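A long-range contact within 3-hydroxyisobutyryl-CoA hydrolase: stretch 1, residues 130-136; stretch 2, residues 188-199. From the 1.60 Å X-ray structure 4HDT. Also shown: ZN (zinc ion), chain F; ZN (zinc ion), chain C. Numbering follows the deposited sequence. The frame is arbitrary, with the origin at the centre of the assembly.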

ATOM      1  N   ARG A 130      -6.254 -12.272  -4.539  1.00 10.80           N
ATOM      2  CA  ARG A 130      -5.024 -11.479  -4.628  1.00 10.15           C
ATOM      3  C   ARG A 130      -3.865 -12.384  -4.985  1.00 10.17           C
ATOM      4  O   ARG A 130      -3.534 -13.291  -4.226  1.00 10.12           O
ATOM      5  CB  ARG A 130      -4.763 -10.805  -3.293  1.00  9.64           C
ATOM      6  CG  ARG A 130      -5.893  -9.832  -2.870  1.00  9.41           C
ATOM      7  CD  ARG A 130      -5.775  -9.336  -1.456  1.00  9.01           C
ATOM      8  NE  ARG A 130      -5.824 -10.446  -0.495  1.00  8.99           N
ATOM      9  CZ  ARG A 130      -5.479 -10.317   0.780  1.00  8.79           C
ATOM     10  NH1 ARG A 130      -5.144  -9.131   1.263  1.00  8.48           N
ATOM     11  NH2 ARG A 130      -5.468 -11.373   1.590  1.00  8.96           N
ATOM     12  N   VAL A 131      -3.314 -12.140  -6.156  1.00 10.05           N
ATOM     13  CA  VAL A 131      -2.272 -13.031  -6.731  1.00 10.31           C
ATOM     14  C   VAL A 131      -0.919 -12.317  -6.722  1.00  9.93           C
ATOM     15  O   VAL A 131      -0.807 -11.139  -7.143  1.00  9.78           O
ATOM     16  CB  VAL A 131      -2.623 -13.423  -8.174  1.00 10.96           C
ATOM     17  CG1 VAL A 131      -1.540 -14.296  -8.786  1.00 11.62           C
ATOM     18  CG2 VAL A 131      -4.006 -14.113  -8.236  1.00 11.38           C
ATOM     19  N   VAL A 132       0.082 -12.994  -6.184  1.00  9.79           N
ATOM     20  CA  VAL A 132       1.472 -12.529  -6.268  1.00  9.83           C
ATOM     21  C   VAL A 132       2.298 -13.557  -6.998  1.00 10.32           C
ATOM     22  O   VAL A 132       1.834 -14.667  -7.273  1.00 10.82           O
ATOM     23  CB  VAL A 132       2.083 -12.229  -4.875  1.00  9.41           C
ATOM     24  CG1 VAL A 132       1.486 -10.960  -4.264  1.00  8.92           C
ATOM     25  CG2 VAL A 132       1.872 -13.406  -3.938  1.00  9.64           C
ATOM     26  N   THR A 133       3.523 -13.179  -7.386  1.00 10.33           N
ATOM     27  CA  THR A 133       4.340 -14.032  -8.231  1.00 11.01           C
ATOM     28  C   THR A 133       5.758 -14.122  -7.669  1.00 11.21           C
ATOM     29  O   THR A 133       6.055 -13.536  -6.616  1.00 10.69           O
ATOM     30  CB  THR A 133       4.474 -13.456  -9.663  1.00 11.31           C
ATOM     31  OG1 THR A 133       5.344 -12.287  -9.627  1.00 10.89           O
ATOM     32  CG2 THR A 133       3.129 -13.072 -10.252  1.00 11.25           C
ATOM     33  N   ASP A 134       6.638 -14.799  -8.400  1.00 12.01           N
ATOM     34  CA  ASP A 134       8.015 -14.899  -7.993  1.00 12.38           C
ATOM     35  C   ASP A 134       8.838 -13.618  -8.228  1.00 12.05           C
ATOM     36  O   ASP A 134      10.032 -13.592  -7.865  1.00 12.26           O
ATOM     37  CB  ASP A 134       8.700 -16.103  -8.626  1.00 13.59           C
ATOM     38  CG  ASP A 134       8.546 -16.174 -10.121  1.00 14.47           C
ATOM     39  OD1 ASP A 134       7.770 -15.376 -10.680  1.00 14.44           O
ATOM     40  OD2 ASP A 134       9.206 -17.046 -10.748  1.00 16.60           O
ATOM     41  N   THR A 135       8.249 -12.616  -8.877  1.00 11.56           N
ATOM     42  CA  THR A 135       8.943 -11.328  -9.079  1.00 11.49           C
ATOM     43  C   THR A 135       8.373 -10.245  -8.197  1.00 10.62           C
ATOM     44  O   THR A 135       8.860  -9.101  -8.219  1.00 10.41           O
ATOM     45  CB  THR A 135       8.858 -10.850 -10.548  1.00 11.80           C
ATOM     46  OG1 THR A 135       7.476 -10.529 -10.847  1.00 11.59           O
ATOM     47  CG2 THR A 135       9.396 -11.942 -11.489  1.00 12.67           C
ATOM     48  N   THR A 136       7.281 -10.544  -7.463  1.00 10.16           N
ATOM     49  CA  THR A 136       6.689  -9.532  -6.595  1.00  9.74           C
ATOM     50  C   THR A 136       7.701  -8.884  -5.635  1.00  9.82           C
ATOM     51  O   THR A 136       8.456  -9.595  -4.929  1.00  9.53           O
ATOM     52  CB  THR A 136       5.503 -10.139  -5.816  1.00  9.30           C
ATOM     53  OG1 THR A 136       4.523 -10.615  -6.769  1.00  9.40           O
ATOM     54  CG2 THR A 136       4.892  -9.133  -4.816  1.00  8.83           C
TER
HETATM   55 ZN    ZN F 404       2.788 -16.307 -19.908  1.00 42.86          ZN
HETATM   56 ZN    ZN C 401       6.507 -10.934 -18.202  1.00 15.76          ZN
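Stretch 2 (188-199) HYVPHDKIDEFT

The parallel pairing of these two strands ends in a side-chain imitation of itself: where stretch 1 leaves the strand, the carboxylate of Asp-134 takes over as acceptor, its OD1 receiving the backbone N of His-192 at 2.9 Å. Before that the ladder is regular. His-188 N donates to Arg-130 O (3.0 Å), Val-132 N to His-188 O (2.9 Å), and Val-190 N to Val-132 O (2.9 Å), so stretch 2 runs parallel to stretch 1 with Val-131 beside His-188 and Val-132 beside Tyr-189.

Stretch 1 then folds into a type I turn from Thr-133 to Thr-136, anchored by Thr-133 N on Thr-136 OG1 at 2.8 Å. Stretch 2 continues through Val-190 and Pro-191, and Lys-194 occupies the N-cap position of a helix that doubles back over the sheet face carrying Val-131. There Val-131 CG1 meets Val-190 CG2 at 3.8 Å and Ile-195 CD1 at 4.1 Å, while its CG2 reaches Phe-198 CE2 at 4.0 Å; Thr-133 CG2 adds a contact to Ile-195 CG1 at 3.7 Å. On the face of Val-132, the end of the Tyr-189 side chain comes close to the turn, its CE1 3.6 Å from Thr-133 C and its OH 3.3 Å from Asp-134 CB. The rule is economical: backbone sets the register, Val-131 and Thr-133 receive the helix, and one aspartate carries the pairing past the strand.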

ATOM      1  N   HIS A 188      -2.703 -15.963  -3.153  1.00 12.95           N
ATOM      2  CA  HIS A 188      -2.304 -17.034  -4.075  1.00 13.97           C
ATOM      3  C   HIS A 188      -0.992 -16.641  -4.775  1.00 13.62           C
ATOM      4  O   HIS A 188      -0.722 -15.459  -4.977  1.00 12.74           O
ATOM      5  CB  HIS A 188      -3.345 -17.271  -5.148  1.00 15.46           C
ATOM      6  CG  HIS A 188      -4.735 -17.484  -4.610  1.00 17.03           C
ATOM      7  ND1 HIS A 188      -5.092 -18.629  -3.960  1.00 19.07           N
ATOM      8  CD2 HIS A 188      -5.826 -16.683  -4.612  1.00 17.73           C
ATOM      9  CE1 HIS A 188      -6.361 -18.541  -3.580  1.00 18.69           C
ATOM     10  NE2 HIS A 188      -6.827 -17.367  -3.963  1.00 18.83           N
ATOM     11  N   TYR A 189      -0.231 -17.665  -5.093  1.00 14.65           N
ATOM     12  CA  TYR A 189       1.096 -17.528  -5.751  1.00 15.06           C
ATOM     13  C   TYR A 189       1.102 -18.209  -7.116  1.00 15.82           C
ATOM     14  O   TYR A 189       0.728 -19.387  -7.230  1.00 17.15           O
ATOM     15  CB  TYR A 189       2.157 -18.128  -4.856  1.00 15.65           C
ATOM     16  CG  TYR A 189       3.527 -18.226  -5.469  1.00 17.25           C
ATOM     17  CD1 TYR A 189       4.423 -17.165  -5.413  1.00 17.73           C
ATOM     18  CD2 TYR A 189       3.906 -19.388  -6.104  1.00 18.59           C
ATOM     19  CE1 TYR A 189       5.692 -17.303  -5.967  1.00 18.11           C
ATOM     20  CE2 TYR A 189       5.137 -19.531  -6.664  1.00 20.07           C
ATOM     21  CZ  TYR A 189       6.024 -18.493  -6.589  1.00 19.81           C
ATOM     22  OH  TYR A 189       7.244 -18.695  -7.170  1.00 21.40           O
ATOM     23  N   VAL A 190       1.486 -17.455  -8.155  1.00 15.94           N
ATOM     24  CA  VAL A 190       1.516 -17.943  -9.530  1.00 16.59           C
ATOM     25  C   VAL A 190       2.839 -17.406 -10.105  1.00 16.92           C
ATOM     26  O   VAL A 190       3.042 -16.192 -10.079  1.00 15.61           O
ATOM     27  CB  VAL A 190       0.343 -17.395 -10.405  1.00 17.08           C
ATOM     28  CG1 VAL A 190       0.479 -17.832 -11.863  1.00 17.91           C
ATOM     29  CG2 VAL A 190      -1.016 -17.876  -9.911  1.00 17.08           C
ATOM     30  N   PRO A 191       3.738 -18.287 -10.609  1.00 18.41           N
ATOM     31  CA  PRO A 191       4.988 -17.771 -11.241  1.00 18.77           C
ATOM     32  C   PRO A 191       4.736 -16.779 -12.386  1.00 18.85           C
ATOM     33  O   PRO A 191       3.761 -16.878 -13.091  1.00 19.67           O
ATOM     34  CB  PRO A 191       5.694 -19.056 -11.727  1.00 20.05           C
ATOM     35  CG  PRO A 191       5.064 -20.185 -10.986  1.00 20.40           C
ATOM     36  CD  PRO A 191       3.673 -19.761 -10.627  1.00 19.50           C
ATOM     37  N   HIS A 192       5.624 -15.791 -12.544  1.00 18.19           N
ATOM     38  CA  HIS A 192       5.440 -14.680 -13.501  1.00 17.99           C
ATOM     39  C   HIS A 192       5.120 -15.059 -14.979  1.00 20.05           C
ATOM     40  O   HIS A 192       4.350 -14.362 -15.691  1.00 20.70           O
ATOM     41  CB  HIS A 192       6.683 -13.801 -13.457  1.00 16.94           C
ATOM     42  CG  HIS A 192       6.643 -12.698 -14.459  1.00 16.09           C
ATOM     43  ND1 HIS A 192       6.216 -11.436 -14.140  1.00 15.36           N
ATOM     44  CD2 HIS A 192       6.877 -12.701 -15.787  1.00 16.90           C
ATOM     45  CE1 HIS A 192       6.251 -10.682 -15.227  1.00 15.53           C
ATOM     46  NE2 HIS A 192       6.617 -11.442 -16.241  1.00 16.08           N
ATOM     47  N   ASP A 193       5.725 -16.129 -15.396  1.00 22.16           N
ATOM     48  CA  ASP A 193       5.655 -16.658 -16.771  1.00 25.61           C
ATOM     49  C   ASP A 193       4.555 -17.757 -16.791  1.00 27.37           C
ATOM     50  O   ASP A 193       4.641 -18.762 -17.529  1.00 28.47           O
ATOM     51  CB  ASP A 193       7.004 -17.276 -17.139  1.00 26.77           C
ATOM     52  CG  ASP A 193       7.119 -18.714 -16.678  1.00 27.91           C
ATOM     53  OD1 ASP A 193       6.716 -18.944 -15.533  1.00 27.07           O
ATOM     54  OD2 ASP A 193       7.605 -19.596 -17.448  1.00 29.18           O
ATOM     55  N   LYS A 194       3.581 -17.578 -15.915  1.00 28.14           N
ATOM     56  CA  LYS A 194       2.287 -18.249 -16.010  1.00 28.56           C
ATOM     57  C   LYS A 194       1.133 -17.257 -15.775  1.00 28.89           C
ATOM     58  O   LYS A 194      -0.024 -17.643 -15.859  1.00 28.32           O
ATOM     59  CB  LYS A 194       2.220 -19.419 -15.049  1.00 28.36           C
ATOM     60  N   ILE A 195       1.429 -15.974 -15.526  1.00 28.04           N
ATOM     61  CA  ILE A 195       0.385 -14.965 -15.273  1.00 27.09           C
ATOM     62  C   ILE A 195      -0.462 -14.770 -16.469  1.00 27.64           C
ATOM     63  O   ILE A 195      -1.646 -14.495 -16.381  1.00 28.95           O
ATOM     64  CB  ILE A 195       0.962 -13.576 -14.884  1.00 26.90           C
ATOM     65  CG1 ILE A 195       1.286 -13.544 -13.398  1.00 25.34           C
ATOM     66  CG2 ILE A 195       0.012 -12.408 -15.234  1.00 27.17           C
ATOM     67  CD1 ILE A 195       0.183 -13.986 -12.450  1.00 24.74           C
ATOM     68  N   ASP A 196       0.192 -14.863 -17.620  1.00 27.52           N
ATOM     69  CA  ASP A 196      -0.449 -14.701 -18.853  1.00 27.20           C
ATOM     70  C   ASP A 196      -1.399 -15.879 -19.078  1.00 26.04           C
ATOM     71  O   ASP A 196      -2.541 -15.651 -19.422  1.00 25.45           O
ATOM     72  CB  ASP A 196       0.679 -14.572 -19.872  1.00 28.19           C
ATOM     73  CG  ASP A 196       1.768 -13.651 -19.332  1.00 28.64           C
ATOM     74  OD1 ASP A 196       1.416 -12.448 -19.187  1.00 29.89           O
ATOM     75  OD2 ASP A 196       2.876 -14.104 -18.911  1.00 26.24           O
ATOM     76  N   GLU A 197      -0.943 -17.110 -18.824  1.00 26.22           N
ATOM     77  CA  GLU A 197      -1.822 -18.281 -18.966  1.00 26.34           C
ATOM     78  C   GLU A 197      -2.934 -18.186 -17.929  1.00 25.35           C
ATOM     79  O   GLU A 197      -4.077 -18.512 -18.213  1.00 25.64           O
ATOM     80  CB  GLU A 197      -1.071 -19.625 -18.787  1.00 27.10           C
ATOM     81  N   PHE A 198      -2.572 -17.728 -16.737  1.00 24.77           N
ATOM     82  CA  PHE A 198      -3.514 -17.597 -15.632  1.00 23.45           C
ATOM     83  C   PHE A 198      -4.579 -16.571 -15.948  1.00 23.16           C
ATOM     84  O   PHE A 198      -5.770 -16.813 -15.775  1.00 21.98           O
ATOM     85  CB  PHE A 198      -2.815 -17.212 -14.321  1.00 22.50           C
ATOM     86  CG  PHE A 198      -3.784 -16.879 -13.204  1.00 21.29           C
ATOM     87  CD1 PHE A 198      -4.430 -17.910 -12.513  1.00 21.21           C
ATOM     88  CD2 PHE A 198      -4.092 -15.574 -12.887  1.00 20.43           C
ATOM     89  CE1 PHE A 198      -5.349 -17.617 -11.517  1.00 20.79           C
ATOM     90  CE2 PHE A 198      -5.011 -15.265 -11.883  1.00 20.17           C
ATOM     91  CZ  PHE A 198      -5.639 -16.296 -11.203  1.00 19.92           C
ATOM     92  N   THR A 199      -4.150 -15.396 -16.404  1.00 24.09           N
ATOM     93  CA  THR A 199      -5.093 -14.389 -16.788  1.00 24.90           C
ATOM     94  C   THR A 199      -6.024 -14.873 -17.911  1.00 25.86           C
ATOM     95  O   THR A 199      -7.231 -14.647 -17.866  1.00 24.99           O
ATOM     96  CB  THR A 199      -4.352 -13.072 -17.174  1.00 26.47           C
ATOM     97  OG1 THR A 199      -3.781 -12.509 -15.987  1.00 28.19           O
ATOM     98  CG2 THR A 199      -5.282 -12.097 -17.782  1.00 27.97           C
TER
HETATM   99  O   HOH W   1       8.539 -16.893 -13.451  1.00 25.88           O
HETATM  100  O   HOH W   2       4.499 -10.953 -18.507  1.00 21.57           O
HETATM  101  O   HOH W   3       1.975 -17.997 -18.779  1.00 29.54           O